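Local structure of competence damage-inducible protein A (Enterobacter cloacae subsp. cloacae, 5VU3) at residues Gly29-Thr34 against Ile101-Val106. The protein belongs to the CinA (competence-damaged protein) family, whose members include nicotinamide mononucleotide deamidases, but its own function has not been established. Numbering follows the deposited sequence.
Sequences GLRLTT and IAQADV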
ATOM      1  N   GLY A  29     -13.492 -18.928  -2.757  1.00 32.05           N
ATOM      2  CA  GLY A  29     -12.157 -19.319  -3.164  1.00 32.48           C
ATOM      3  C   GLY A  29     -11.445 -18.300  -4.025  1.00 36.20           C
ATOM      4  O   GLY A  29     -10.659 -18.678  -4.901  1.00 30.23           O
ATOM      5  N   LEU A  30     -11.689 -17.013  -3.793  1.00 29.73           N
ATOM      6  CA  LEU A  30     -11.196 -15.948  -4.655  1.00 28.88           C
ATOM      7  C   LEU A  30     -10.111 -15.146  -3.951  1.00 28.16           C
ATOM      8  O   LEU A  30     -10.169 -14.937  -2.734  1.00 24.07           O
ATOM      9  CB  LEU A  30     -12.330 -15.005  -5.069  1.00 27.86           C
ATOM     10  CG  LEU A  30     -13.497 -15.605  -5.857  1.00 28.84           C
ATOM     11  CD1 LEU A  30     -14.574 -14.554  -6.073  1.00 33.52           C
ATOM     12  CD2 LEU A  30     -13.003 -16.149  -7.179  1.00 29.82           C
ATOM     13  N   ARG A  31      -9.136 -14.688  -4.725  1.00 24.81           N
ATOM     14  CA  ARG A  31      -8.067 -13.836  -4.229  1.00 29.81           C
ATOM     15  C   ARG A  31      -8.233 -12.429  -4.792  1.00 25.44           C
ATOM     16  O   ARG A  31      -8.647 -12.256  -5.946  1.00 25.38           O
ATOM     17  CB  ARG A  31      -6.705 -14.416  -4.605  1.00 36.30           C
ATOM     18  CG  ARG A  31      -6.661 -15.929  -4.448  1.00 43.81           C
ATOM     19  CD  ARG A  31      -5.249 -16.477  -4.371  1.00 50.78           C
ATOM     20  NE  ARG A  31      -4.527 -16.345  -5.630  1.00 54.85           N
ATOM     21  CZ  ARG A  31      -3.575 -17.180  -6.036  1.00 58.66           C
ATOM     22  NH1 ARG A  31      -3.236 -18.223  -5.289  1.00 62.76           N
ATOM     23  NH2 ARG A  31      -2.963 -16.976  -7.194  1.00 59.28           N
ATOM     24  N   LEU A  32      -7.908 -11.432  -3.968  1.00 21.65           N
ATOM     25  CA  LEU A  32      -8.091 -10.020  -4.275  1.00 20.96           C
ATOM     26  C   LEU A  32      -6.744  -9.310  -4.347  1.00 21.17           C
ATOM     27  O   LEU A  32      -5.821  -9.628  -3.592  1.00 21.74           O
ATOM     28  CB  LEU A  32      -8.955  -9.334  -3.205  1.00 22.17           C
ATOM     29  CG  LEU A  32      -9.102  -7.812  -3.270  1.00 18.61           C
ATOM     30  CD1 LEU A  32      -9.955  -7.425  -4.470  1.00 20.62           C
ATOM     31  CD2 LEU A  32      -9.704  -7.272  -1.983  1.00 18.18           C
ATOM     32  N   THR A  33      -6.646  -8.329  -5.246  1.00 20.28           N
ATOM     33  CA  THR A  33      -5.466  -7.477  -5.340  1.00 20.19           C
ATOM     34  C   THR A  33      -5.928  -6.057  -5.647  1.00 19.38           C
ATOM     35  O   THR A  33      -7.057  -5.837  -6.097  1.00 17.95           O
ATOM     36  CB  THR A  33      -4.483  -7.986  -6.405  1.00 18.76           C
ATOM     37  OG1 THR A  33      -3.280  -7.202  -6.393  1.00 17.45           O
ATOM     38  CG2 THR A  33      -5.088  -7.895  -7.800  1.00 19.79           C
ATOM     39  N   THR A  34      -5.057  -5.082  -5.382  1.00 18.44           N
ATOM     40  CA  THR A  34      -5.437  -3.679  -5.508  1.00 17.61           C
ATOM     41  C   THR A  34      -4.311  -2.863  -6.129  1.00 17.34           C
ATOM     42  O   THR A  34      -3.127  -3.167  -5.958  1.00 18.84           O
ATOM     43  CB  THR A  34      -5.799  -3.048  -4.153  1.00 18.73           C
ATOM     44  OG1 THR A  34      -4.699  -3.207  -3.248  1.00 19.96           O
ATOM     45  CG2 THR A  34      -7.040  -3.699  -3.568  1.00 20.39           C
ATOM     46  N   ILE A 101      -0.607  -9.548 -12.619  1.00 22.48           N
ATOM     47  CA  ILE A 101       0.661  -9.529 -11.892  1.00 21.67           C
ATOM     48  C   ILE A 101       0.532 -10.276 -10.571  1.00 20.61           C
ATOM     49  O   ILE A 101       1.440 -11.015 -10.160  1.00 23.12           O
ATOM     50  CB  ILE A 101       1.127  -8.075 -11.682  1.00 24.68           C
ATOM     51  CG1 ILE A 101       1.652  -7.481 -12.995  1.00 26.83           C
ATOM     52  CG2 ILE A 101       2.197  -7.986 -10.595  1.00 26.99           C
ATOM     53  CD1 ILE A 101       1.637  -5.953 -13.006  1.00 25.85           C
ATOM     54  N   ALA A 102      -0.605 -10.112  -9.896  1.00 19.40           N
ATOM     55  CA  ALA A 102      -0.852 -10.754  -8.612  1.00 22.92           C
ATOM     56  C   ALA A 102      -1.405 -12.166  -8.744  1.00 23.88           C
ATOM     57  O   ALA A 102      -1.508 -12.866  -7.729  1.00 24.27           O
ATOM     58  CB  ALA A 102      -1.827  -9.911  -7.788  1.00 18.51           C
ATOM     59  N   GLN A 103      -1.731 -12.606  -9.960  1.00 23.09           N
ATOM     60  CA  GLN A 103      -2.396 -13.891 -10.187  1.00 22.37           C
ATOM     61  C   GLN A 103      -3.631 -14.006  -9.302  1.00 25.93           C
ATOM     62  O   GLN A 103      -3.878 -15.029  -8.656  1.00 27.51           O
ATOM     63  CB  GLN A 103      -1.431 -15.061  -9.975  1.00 33.41           C
ATOM     64  CG  GLN A 103      -0.226 -14.991 -10.901  1.00 36.17           C
ATOM     65  CD  GLN A 103       0.586 -16.275 -10.951  1.00 43.26           C
ATOM     66  OE1 GLN A 103       0.398 -17.186 -10.143  1.00 47.16           O
ATOM     67  NE2 GLN A 103       1.497 -16.352 -11.914  1.00 43.61           N
ATOM     68  N   ALA A 104      -4.407 -12.931  -9.272  1.00 23.22           N
ATOM     69  CA  ALA A 104      -5.597 -12.827  -8.444  1.00 25.08           C
ATOM     70  C   ALA A 104      -6.848 -13.040  -9.290  1.00 25.02           C
ATOM     71  O   ALA A 104      -6.804 -13.056 -10.521  1.00 27.44           O
ATOM     72  CB  ALA A 104      -5.637 -11.464  -7.744  1.00 20.01           C
ATOM     73  N   ASP A 105      -7.972 -13.232  -8.609  1.00 23.23           N
ATOM     74  CA  ASP A 105      -9.252 -13.375  -9.290  1.00 25.95           C
ATOM     75  C   ASP A 105      -9.991 -12.052  -9.401  1.00 27.84           C
ATOM     76  O   ASP A 105     -10.740 -11.838 -10.365  1.00 24.94           O
ATOM     77  CB  ASP A 105     -10.123 -14.393  -8.549  1.00 25.57           C
ATOM     78  CG  ASP A 105      -9.412 -15.722  -8.330  1.00 29.14           C
ATOM     79  OD1 ASP A 105      -9.220 -16.467  -9.314  1.00 29.68           O
ATOM     80  OD2 ASP A 105      -9.022 -16.015  -7.177  1.00 26.90           O
ATOM     81  N   VAL A 106      -9.787 -11.160  -8.440  1.00 18.38           N
ATOM     82  CA  VAL A 106     -10.517  -9.908  -8.341  1.00 21.11           C
ATOM     83  C   VAL A 106      -9.506  -8.796  -8.106  1.00 20.56           C
ATOM     84  O   VAL A 106      -8.532  -8.978  -7.369  1.00 22.24           O
ATOM     85  CB  VAL A 106     -11.560  -9.952  -7.202  1.00 22.49           C
ATOM     86  CG1 VAL A 106     -12.307  -8.632  -7.098  1.00 19.99           C
ATOM     87  CG2 VAL A 106     -12.536 -11.118  -7.399  1.00 22.47           C
TER
HETATM   88  O   HOH W   1      -8.508 -18.441  -6.600  1.00 52.49           O
HETATM   89  O   HOH W   2      -0.166 -17.473  -7.680  1.00 39.65           O
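Leu32 pairs with Val106 in a parallel bridge where strands 32-37 and 106-112 begin side by side, each soon after a helix that closes in a Schellman motif, at Gly29 and Gln103. Arg31 O takes two backbone donors, Val106 N at 3.0 Å and Asp105 N at 2.9 Å; Thr33 N then bonds to Val106 O (2.9 Å). Just ahead of the bridge, Asp105 does through its side chain what a backbone carbonyl would do: OD2 accepts Arg31 N at 2.8 Å on its anti lone pair, and a water links the same oxygen to Gly29 O. Arg31, its chain bent at chi3 (-68°), turns the guanidinium edge to Gln103 O, which lies nearly in the guanidinium plane, 2.6 Å from NH2; a second water joins NH2 to Gln103 OE1. On one face of the sheet, Leu32 CD1 packs on Val106 CG1 (3.7 Å), and both side chains reach Leu164 of helix 149-167. On the other, Thr33 CG2 meets Ala104 CB (3.6 Å), while its OG1 bonds to Val59 O. The Arg31 charge thus rests on a neutral carbonyl just past helix 88-101; the helix end, and the Asp105 carboxylate nearby but not in contact, would probably favour the cation.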